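Local coordinates for telomerase reverse transcriptase (Takifugu rubripes, PDB 4LMO), which binds telomerase RNA through this domain and, as the whole enzyme, extends chromosome ends by copying an RNA template into telomeric repeats, at residues Y222-M227 with R234-E239; A107-F112 with A242-L247; D179-S184 with Q199-F204. One frame throughout, in Å; residues are numbered along the deposited sequence.

Contact 1. Residues Y222-M227 with R234-E239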
loop_
_atom_site.group_PDB
_atom_site.type_symbol
_atom_site.label_atom_id
_atom_site.label_comp_id
_atom_site.label_asym_id
_atom_site.label_seq_id
_atom_site.Cartn_x
_atom_site.Cartn_y
_atom_site.Cartn_z
ATOM N N TYR A 222 9.937 6.297 -7.376
ATOM C CA TYR A 222 9.742 6.226 -8.813
ATOM C C TYR A 222 10.745 5.246 -9.402
ATOM O O TYR A 222 11.957 5.427 -9.275
ATOM C CB TYR A 222 9.868 7.599 -9.483
ATOM C CG TYR A 222 9.527 7.568 -10.960
ATOM C CD1 TYR A 222 8.228 7.813 -11.401
ATOM C CD2 TYR A 222 10.499 7.268 -11.915
ATOM C CE1 TYR A 222 7.910 7.775 -12.749
ATOM C CE2 TYR A 222 10.189 7.227 -13.266
ATOM C CZ TYR A 222 8.896 7.483 -13.678
ATOM O OH TYR A 222 8.591 7.447 -15.022
ATOM N N ALA A 223 10.228 4.203 -10.038
ATOM C CA ALA A 223 11.070 3.207 -10.682
ATOM C C ALA A 223 11.293 3.550 -12.148
ATOM O O ALA A 223 10.369 3.974 -12.843
ATOM C CB ALA A 223 10.462 1.821 -10.539
ATOM N N THR A 224 12.531 3.369 -12.600
ATOM C CA THR A 224 12.909 3.588 -13.995
ATOM C C THR A 224 13.769 2.423 -14.501
ATOM O O THR A 224 14.412 1.729 -13.710
ATOM C CB THR A 224 13.621 4.948 -14.191
ATOM O OG1 THR A 224 13.799 5.207 -15.587
ATOM C CG2 THR A 224 14.980 4.980 -13.488
ATOM N N GLU A 225 13.774 2.216 -15.817
ATOM C CA GLU A 225 14.403 1.037 -16.425
ATOM C C GLU A 225 15.808 1.282 -16.976
ATOM O O GLU A 225 16.360 0.431 -17.677
ATOM C CB GLU A 225 13.507 0.463 -17.532
ATOM C CG GLU A 225 13.207 1.436 -18.665
ATOM C CD GLU A 225 12.269 0.868 -19.715
ATOM O OE1 GLU A 225 11.775 -0.271 -19.549
ATOM O OE2 GLU A 225 12.017 1.572 -20.715
ATOM N N SER A 226 16.383 2.436 -16.656
ATOM C CA SER A 226 17.707 2.798 -17.155
ATOM C C SER A 226 18.818 2.177 -16.271
ATOM O O SER A 226 18.641 1.054 -15.794
ATOM C CB SER A 226 17.805 4.317 -17.297
ATOM O OG SER A 226 16.732 4.835 -18.063
ATOM N N MET A 227 19.950 2.847 -16.036
ATOM C CA MET A 227 20.252 4.208 -16.489
ATOM C C MET A 227 21.224 4.278 -17.686
ATOM O O MET A 227 20.896 4.905 -18.695
ATOM C CB MET A 227 20.754 5.069 -15.317
ATOM C CG MET A 227 19.693 5.445 -14.290
ATOM S SD MET A 227 19.135 7.159 -14.410
ATOM C CE MET A 227 17.629 7.015 -15.363
ATOM N N ARG A 234 15.599 0.368 -11.250
ATOM C CA ARG A 234 16.058 1.174 -10.120
ATOM C C ARG A 234 14.900 1.929 -9.467
ATOM O O ARG A 234 14.126 2.596 -10.154
ATOM C CB ARG A 234 17.136 2.168 -10.566
ATOM C CG ARG A 234 18.491 1.547 -10.870
ATOM C CD ARG A 234 19.492 2.610 -11.295
ATOM N NE ARG A 234 20.841 2.070 -11.469
ATOM C CZ ARG A 234 21.914 2.800 -11.775
ATOM N NH1 ARG A 234 21.814 4.112 -11.941
ATOM N NH2 ARG A 234 23.094 2.213 -11.911
ATOM N N PHE A 235 14.792 1.820 -8.145
ATOM C CA PHE A 235 13.808 2.576 -7.371
ATOM C C PHE A 235 14.446 3.813 -6.752
ATOM O O PHE A 235 15.340 3.695 -5.917
ATOM C CB PHE A 235 13.233 1.726 -6.236
ATOM C CG PHE A 235 12.397 0.570 -6.691
ATOM C CD1 PHE A 235 12.940 -0.706 -6.767
ATOM C CD2 PHE A 235 11.056 0.750 -7.019
ATOM C CE1 PHE A 235 12.167 -1.782 -7.174
ATOM C CE2 PHE A 235 10.279 -0.321 -7.429
ATOM C CZ PHE A 235 10.835 -1.588 -7.506
ATOM N N TYR A 236 13.984 4.994 -7.150
ATOM C CA TYR A 236 14.416 6.230 -6.508
ATOM C C TYR A 236 13.335 6.742 -5.567
ATOM O O TYR A 236 12.162 6.782 -5.937
ATOM C CB TYR A 236 14.729 7.310 -7.550
ATOM C CG TYR A 236 15.998 7.086 -8.341
ATOM C CD1 TYR A 236 17.209 7.641 -7.929
ATOM C CD2 TYR A 236 15.983 6.330 -9.513
ATOM C CE1 TYR A 236 18.373 7.439 -8.659
ATOM C CE2 TYR A 236 17.139 6.123 -10.247
ATOM C CZ TYR A 236 18.329 6.678 -9.818
ATOM O OH TYR A 236 19.472 6.469 -10.554
ATOM N N ARG A 237 13.726 7.129 -4.356
ATOM C CA ARG A 237 12.850 7.917 -3.488
ATOM C C ARG A 237 12.358 9.092 -4.326
ATOM O O ARG A 237 13.162 9.750 -4.998
ATOM C CB ARG A 237 13.612 8.438 -2.271
ATOM C CG ARG A 237 14.028 7.385 -1.251
ATOM C CD ARG A 237 12.976 7.172 -0.174
ATOM N NE ARG A 237 12.563 8.426 0.457
ATOM C CZ ARG A 237 13.027 8.890 1.614
ATOM N NH1 ARG A 237 13.931 8.210 2.307
ATOM N NH2 ARG A 237 12.573 10.044 2.085
ATOM N N GLN A 238 11.053 9.350 -4.303
ATOM C CA GLN A 238 10.465 10.344 -5.207
ATOM C C GLN A 238 11.099 11.735 -5.063
ATOM O O GLN A 238 11.118 12.509 -6.020
ATOM C CB GLN A 238 8.930 10.393 -5.083
ATOM C CG GLN A 238 8.350 11.655 -4.455
ATOM C CD GLN A 238 8.078 11.515 -2.975
ATOM O OE1 GLN A 238 7.839 10.413 -2.477
ATOM N NE2 GLN A 238 8.100 12.635 -2.262
ATOM N N GLU A 239 11.628 12.029 -3.875
ATOM C CA GLU A 239 12.342 13.282 -3.614
ATOM C C GLU A 239 13.621 13.376 -4.444
ATOM O O GLU A 239 13.922 14.429 -5.009
ATOM C CB GLU A 239 12.684 13.431 -2.127
ATOM C CG GLU A 239 11.485 13.522 -1.192
ATOM C CD GLU A 239 11.035 12.172 -0.661
ATOM O OE1 GLU A 239 11.301 11.136 -1.315
ATOM O OE2 GLU A 239 10.407 12.148 0.420
#
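The two strands of an antiparallel beta hairpin, 221-224 and 234-237, meet here. In the chain the hairpin follows the long helix 191-220 and leads into the last helix, 238-251, of the telomerase RNA-binding domain. Four backbone hydrogen bonds close it. Tyr-222 and Tyr-236 form one hydrogen-bonded pair: Tyr-222 N gives its hydrogen to Tyr-236 O at 2.7 Å, nearly along the C=O axis. In return Tyr-236 N reaches Tyr-222 O at 3.0 Å, but from above the carbonyl plane, 43° out of it. Thr-224 and Arg-234 form the second such pair. Thr-224 N lies in the carbonyl plane of Arg-234 O, 3.0 Å away, and Arg-234 N bonds back to Thr-224 O. The same Arg-234 O takes a CA-H...O contact from Ala-223 CA.

Ala-223 and Phe-235 form the non-hydrogen-bonded pair between them. Ala-223 CB rests on Phe-235 CD2 at 3.7 Å. The opposite face carries Tyr-222, Thr-224, Arg-234 and Tyr-236. There Thr-224 CG2 meets the edge of the Tyr-236 ring at CE2, 4.1 Å away. Beyond the strand, the bent chain of Met-227 crosses the extended Arg-234 obliquely, with Met-227 CG 3.4 Å from Arg-234 NH1. Met-227 is poorly ordered, so this approach is less certain. Met-227 also meets Tyr-236 tip to tip; the Tyr-236 hydroxyl is hydrogen-bonded to Leu-113 O. The Tyr-222 ring stacks with Trp-241 of the following helix.

Arg-237 holds the N-cap position, so the second strand passes directly into helix 238-251. Two antiparallel strands, consecutive in the chain and joined by one loop, make this a beta hairpin.

Contact 2. Residues A107-F112 with A242-L247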
loop_
_atom_site.group_PDB
_atom_site.type_symbol
_atom_site.label_atom_id
_atom_site.label_comp_id
_atom_site.label_asym_id
_atom_site.label_seq_id
_atom_site.Cartn_x
_atom_site.Cartn_y
_atom_site.Cartn_z
ATOM N N ALA A 107 24.934 20.819 -6.189
ATOM C CA ALA A 107 25.396 19.489 -6.584
ATOM C C ALA A 107 25.035 19.176 -8.040
ATOM O O ALA A 107 24.049 19.694 -8.572
ATOM C CB ALA A 107 24.836 18.431 -5.646
ATOM N N GLU A 108 25.846 18.332 -8.675
ATOM C CA GLU A 108 25.635 17.942 -10.071
ATOM C C GLU A 108 24.691 16.743 -10.197
ATOM O O GLU A 108 24.411 16.060 -9.211
ATOM C CB GLU A 108 26.975 17.650 -10.755
ATOM C CG GLU A 108 27.792 18.895 -11.083
ATOM C CD GLU A 108 29.177 18.586 -11.632
ATOM O OE1 GLU A 108 29.491 17.399 -11.877
ATOM O OE2 GLU A 108 29.963 19.539 -11.823
ATOM N N LEU A 109 24.203 16.503 -11.416
ATOM C CA LEU A 109 23.262 15.416 -11.698
ATOM C C LEU A 109 23.816 14.040 -11.325
ATOM O O LEU A 109 23.099 13.206 -10.765
ATOM C CB LEU A 109 22.860 15.429 -13.177
ATOM C CG LEU A 109 21.672 14.550 -13.588
ATOM C CD1 LEU A 109 20.384 15.359 -13.589
ATOM C CD2 LEU A 109 21.907 13.941 -14.961
ATOM N N SER A 110 25.093 13.817 -11.635
ATOM C CA SER A 110 25.760 12.538 -11.382
ATOM C C SER A 110 25.906 12.213 -9.890
ATOM O O SER A 110 26.126 11.057 -9.524
ATOM C CB SER A 110 27.126 12.499 -12.077
ATOM O OG SER A 110 27.902 13.639 -11.751
ATOM N N SER A 111 25.783 13.235 -9.045
ATOM C CA SER A 111 25.815 13.068 -7.593
ATOM C C SER A 111 24.629 12.244 -7.080
ATOM O O SER A 111 24.761 11.489 -6.113
ATOM C CB SER A 111 25.851 14.440 -6.907
ATOM O OG SER A 111 25.714 14.331 -5.499
ATOM N N PHE A 112 23.480 12.384 -7.739
ATOM C CA PHE A 112 22.235 11.768 -7.276
ATOM C C PHE A 112 21.873 10.467 -7.993
ATOM O O PHE A 112 21.046 9.702 -7.500
ATOM C CB PHE A 112 21.080 12.769 -7.359
ATOM C CG PHE A 112 21.311 14.026 -6.569
ATOM C CD1 PHE A 112 21.060 14.062 -5.201
ATOM C CD2 PHE A 112 21.783 15.176 -7.193
ATOM C CE1 PHE A 112 21.277 15.220 -4.469
ATOM C CE2 PHE A 112 22.001 16.337 -6.468
ATOM C CZ PHE A 112 21.749 16.359 -5.104
ATOM N N ALA A 242 12.541 13.722 -8.093
ATOM C CA ALA A 242 12.159 15.112 -8.338
ATOM C C ALA A 242 13.381 16.024 -8.515
ATOM O O ALA A 242 13.343 16.967 -9.305
ATOM C CB ALA A 242 11.260 15.624 -7.223
ATOM N N LYS A 243 14.456 15.730 -7.782
ATOM C CA LYS A 243 15.729 16.446 -7.920
ATOM C C LYS A 243 16.411 16.144 -9.261
ATOM O O LYS A 243 16.934 17.051 -9.911
ATOM C CB LYS A 243 16.670 16.105 -6.757
ATOM C CG LYS A 243 17.926 16.968 -6.668
ATOM C CD LYS A 243 17.855 18.010 -5.557
ATOM C CE LYS A 243 17.125 19.279 -5.979
ATOM N NZ LYS A 243 17.323 20.384 -4.997
ATOM N N LEU A 244 16.403 14.874 -9.667
ATOM C CA LEU A 244 16.996 14.465 -10.945
ATOM C C LEU A 244 16.290 15.102 -12.141
ATOM O O LEU A 244 16.946 15.555 -13.079
ATOM C CB LEU A 244 17.006 12.938 -11.093
ATOM C CG LEU A 244 18.021 12.116 -10.291
ATOM C CD1 LEU A 244 17.655 10.641 -10.341
ATOM C CD2 LEU A 244 19.448 12.331 -10.783
ATOM N N GLN A 245 14.960 15.135 -12.099
ATOM C CA GLN A 245 14.161 15.772 -13.146
ATOM C C GLN A 245 14.456 17.266 -13.246
ATOM O O GLN A 245 14.598 17.803 -14.345
ATOM C CB GLN A 245 12.664 15.545 -12.902
ATOM C CG GLN A 245 12.197 14.120 -13.159
ATOM C CD GLN A 245 12.383 13.698 -14.605
ATOM O OE1 GLN A 245 11.869 14.339 -15.522
ATOM N NE2 GLN A 245 13.121 12.617 -14.814
ATOM N N ASP A 246 14.554 17.918 -12.091
ATOM C CA ASP A 246 14.825 19.349 -12.008
ATOM C C ASP A 246 16.176 19.733 -12.619
ATOM O O ASP A 246 16.248 20.642 -13.445
ATOM C CB ASP A 246 14.748 19.822 -10.553
ATOM C CG ASP A 246 14.916 21.324 -10.415
ATOM O OD1 ASP A 246 14.254 22.073 -11.169
ATOM O OD2 ASP A 246 15.707 21.755 -9.549
ATOM N N LEU A 247 17.234 19.032 -12.210
ATOM C CA LEU A 247 18.594 19.319 -12.676
ATOM C C LEU A 247 18.808 18.939 -14.140
ATOM O O LEU A 247 19.625 19.550 -14.831
ATOM C CB LEU A 247 19.629 18.609 -11.797
ATOM C CG LEU A 247 19.742 18.973 -10.313
ATOM C CD1 LEU A 247 20.463 17.865 -9.562
ATOM C CD2 LEU A 247 20.449 20.304 -10.107
#
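Phe-112 is one of two bumps of the short segment 107-112, and residues 242-247 of helix 238-251 receive it between Lys-243, Leu-244 and Leu-247. Its CB points at the helix. CG stands anti to the carbonyl carbon (chi1 -58°), which carries the ring to Lys-243 and Leu-247. Lys-243 covers one face of the ring: its CG sits 4.1 Å from the centroid of the Phe-112 ring, only 9° off the ring normal. This is a CH-pi contact made by the aliphatic part of the lysine. On the other face of the ring Ser-111 OG lies over the centre.

Leu-247 crosses Phe-112 at about a right angle, and its CD1 is 3.8 Å from Phe-112 CE2. Leu-244 closes on the base of the same side chain, with CD2 3.8 Å from Phe-112 CB. The contact thus packs a short helical turn near 109-112 onto the C-terminal helix 238-251 of the RNA-binding domain. Val-240, one turn back on that helix, also touches Phe-112.

Leu-109 is the second bump. Its CG is anti to the backbone N (chi1 -168°), and the branch fits between Leu-244 and Leu-247. Leu-109 CD1 lies 3.5 Å from Leu-244 O and 3.8 Å from Leu-247 CB. The side chains of Leu-109 and Leu-247 lie alongside, pointing opposite ways. The other methyl of Leu-247, CD2, rests 4.0 Å from Ala-107 O.

Contact 3. Residues D179-S184 with Q199-F204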
loop_
_atom_site.group_PDB
_atom_site.type_symbol
_atom_site.label_atom_id
_atom_site.label_comp_id
_atom_site.label_asym_id
_atom_site.label_seq_id
_atom_site.Cartn_x
_atom_site.Cartn_y
_atom_site.Cartn_z
ATOM N N ASP A 179 -9.911 -15.218 13.210
ATOM C CA ASP A 179 -11.210 -15.193 13.884
ATOM C C ASP A 179 -12.142 -14.138 13.289
ATOM O O ASP A 179 -13.364 -14.317 13.279
ATOM C CB ASP A 179 -11.036 -14.923 15.385
ATOM C CG ASP A 179 -10.665 -16.171 16.180
ATOM O OD1 ASP A 179 -10.215 -17.176 15.588
ATOM O OD2 ASP A 179 -10.822 -16.139 17.419
ATOM N N TRP A 180 -11.554 -13.050 12.792
ATOM C CA TRP A 180 -12.309 -11.903 12.282
ATOM C C TRP A 180 -13.120 -12.201 11.045
ATOM O O TRP A 180 -13.949 -11.388 10.633
ATOM C CB TRP A 180 -11.383 -10.715 12.046
ATOM C CG TRP A 180 -10.387 -10.909 10.925
ATOM C CD1 TRP A 180 -9.123 -11.484 11.000
ATOM C CD2 TRP A 180 -10.542 -10.518 9.517
ATOM N NE1 TRP A 180 -8.507 -11.477 9.777
ATOM C CE2 TRP A 180 -9.299 -10.914 8.844
ATOM C CE3 TRP A 180 -11.547 -9.906 8.772
ATOM C CZ2 TRP A 180 -9.095 -10.695 7.488
ATOM C CZ3 TRP A 180 -11.328 -9.689 7.405
ATOM C CH2 TRP A 180 -10.131 -10.074 6.781
ATOM N N LEU A 181 -12.884 -13.369 10.449
ATOM C CA LEU A 181 -13.636 -13.821 9.280
ATOM C C LEU A 181 -14.936 -14.515 9.677
ATOM O O LEU A 181 -15.848 -14.658 8.857
ATOM C CB LEU A 181 -12.797 -14.802 8.452
ATOM C CG LEU A 181 -11.495 -14.359 7.781
ATOM C CD1 LEU A 181 -10.762 -15.571 7.222
ATOM C CD2 LEU A 181 -11.762 -13.345 6.679
ATOM N N LYS A 182 -15.011 -14.937 10.937
ATOM C CA LYS A 182 -16.048 -15.859 11.399
ATOM C C LYS A 182 -17.259 -15.175 12.027
ATOM O O LYS A 182 -17.146 -14.098 12.613
ATOM C CB LYS A 182 -15.456 -16.847 12.410
ATOM C CG LYS A 182 -14.173 -17.528 11.965
ATOM C CD LYS A 182 -13.535 -18.289 13.115
ATOM C CE LYS A 182 -12.225 -18.928 12.688
ATOM N NZ LYS A 182 -11.407 -19.369 13.851
ATOM N N ILE A 183 -18.414 -15.824 11.902
ATOM C CA ILE A 183 -19.619 -15.445 12.645
ATOM C C ILE A 183 -19.956 -16.465 13.735
ATOM O O ILE A 183 -20.876 -16.255 14.529
ATOM C CB ILE A 183 -20.853 -15.247 11.729
ATOM C CG1 ILE A 183 -20.859 -16.243 10.558
ATOM C CG2 ILE A 183 -20.916 -13.816 11.226
ATOM C CD1 ILE A 183 -21.573 -17.548 10.848
ATOM N N SER A 184 -19.206 -17.563 13.768
ATOM C CA SER A 184 -19.466 -18.654 14.702
ATOM C C SER A 184 -18.226 -19.510 14.923
ATOM O O SER A 184 -17.513 -19.840 13.974
ATOM C CB SER A 184 -20.613 -19.529 14.184
ATOM O OG SER A 184 -21.053 -20.440 15.176
ATOM N N GLN A 199 -12.630 -16.757 0.545
ATOM C CA GLN A 199 -12.989 -15.673 -0.372
ATOM C C GLN A 199 -12.733 -14.289 0.241
ATOM O O GLN A 199 -12.126 -13.426 -0.400
ATOM C CB GLN A 199 -14.458 -15.823 -0.790
ATOM C CG GLN A 199 -14.973 -14.780 -1.774
ATOM C CD GLN A 199 -16.437 -14.990 -2.119
ATOM O OE1 GLN A 199 -16.818 -16.034 -2.655
ATOM N NE2 GLN A 199 -17.267 -13.995 -1.818
ATOM N N ILE A 200 -13.192 -14.092 1.478
ATOM C CA ILE A 200 -13.014 -12.815 2.176
ATOM C C ILE A 200 -11.531 -12.537 2.433
ATOM O O ILE A 200 -11.044 -11.442 2.144
ATOM C CB ILE A 200 -13.806 -12.752 3.506
ATOM C CG1 ILE A 200 -15.305 -12.933 3.258
ATOM C CG2 ILE A 200 -13.574 -11.422 4.209
ATOM C CD1 ILE A 200 -16.091 -13.317 4.493
ATOM N N LEU A 201 -10.821 -13.533 2.961
ATOM C CA LEU A 201 -9.395 -13.397 3.248
ATOM C C LEU A 201 -8.579 -13.151 1.979
ATOM O O LEU A 201 -7.591 -12.413 2.005
ATOM C CB LEU A 201 -8.863 -14.626 3.994
ATOM C CG LEU A 201 -7.397 -14.588 4.455
ATOM C CD1 LEU A 201 -7.175 -13.569 5.565
ATOM C CD2 LEU A 201 -6.942 -15.965 4.900
ATOM N N GLY A 202 -8.996 -13.776 0.879
ATOM C CA GLY A 202 -8.401 -13.518 -0.426
ATOM C C GLY A 202 -8.473 -12.043 -0.766
ATOM O O GLY A 202 -7.451 -11.421 -1.062
ATOM N N GLN A 203 -9.678 -11.478 -0.701
ATOM C CA GLN A 203 -9.895 -10.054 -0.961
ATOM C C GLN A 203 -8.969 -9.162 -0.137
ATOM O O GLN A 203 -8.398 -8.205 -0.659
ATOM C CB GLN A 203 -11.339 -9.663 -0.660
ATOM C CG GLN A 203 -12.351 -10.021 -1.732
ATOM C CD GLN A 203 -13.769 -9.716 -1.284
ATOM O OE1 GLN A 203 -14.265 -10.294 -0.314
ATOM N NE2 GLN A 203 -14.425 -8.799 -1.983
ATOM N N PHE A 204 -8.831 -9.479 1.148
ATOM C CA PHE A 204 -8.031 -8.669 2.061
ATOM C C PHE A 204 -6.536 -8.795 1.769
ATOM O O PHE A 204 -5.849 -7.787 1.608
ATOM C CB PHE A 204 -8.343 -9.021 3.522
ATOM C CG PHE A 204 -7.387 -8.410 4.514
ATOM C CD1 PHE A 204 -7.442 -7.052 4.815
ATOM C CD2 PHE A 204 -6.437 -9.197 5.153
ATOM C CE1 PHE A 204 -6.563 -6.489 5.730
ATOM C CE2 PHE A 204 -5.555 -8.643 6.067
ATOM C CZ PHE A 204 -5.618 -7.287 6.358
#
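Trp-180 CG is wedged between N and C of its own backbone (chi1 67°), and this brings the far end of the indole up to helix 191-220. Leu-181 CG is instead anti to the carbonyl carbon (chi1 -64°), which turns its methyls toward Ile-200 and Leu-201. Phe-204 CG is anti to its backbone N (chi1 170°), which sets its ring across the path of the indole. The contact packs a short 3-10 turn, 179-181, against the long helix of the telomerase RNA-binding domain. The turn belongs to a region that probably contacts the RNA template, as in related telomerases.

The edge of the indole points at the face of the Phe-204 ring in a T-shaped pair. The centroids of the Trp-180 six-membered ring and the Phe-204 ring are 5.3 Å apart. Trp-180 CZ2 comes within 3.8 Å of Phe-204 CD2, while Trp-180 CH2 lies 3.9 Å from Phe-204 CB. The same corner of the indole meets Leu-201, whose CD1 is 4.0 Å from Trp-180 CZ2. The indole nitrogen NE1 is hydrogen-bonded to Leu-138 O, which satisfies the polar atom of this buried ring. Phe-48 of helix 40-48 packs on Trp-180, Ile-200 and Phe-204 alike.

Leu-181 lies against Trp-180, with its CD2 above one face of the indole, nearer the ring's border than its middle. Both methyls lie against the helix. Leu-181 CD1 rests on Leu-201 CB at 3.9 Å, and Leu-181 CD2 meets Ile-200 CG2 at 3.6 Å.

Contacts 1 and 2 are neighbours, their centres about 12 Å apart. Both use helix 238-251, and they touch where Tyr-236 CE1 meets Leu-244 CD1. Contact 3 lies on the opposite side of the chain's centre, about 37 Å from contact 1 and 47 Å from contact 2, centre to centre. Helix 191-220, which carries one half of contact 3, leads straight into the first strand of contact 1. The chemistry differs with place. Contact 1 is partly buried and held by backbone hydrogen bonds. Contact 2 is also partly buried but relies on side-chain packing. In contact 3, all five touching residues are buried and meet mainly through side-chain carbon atoms, and two are aromatic.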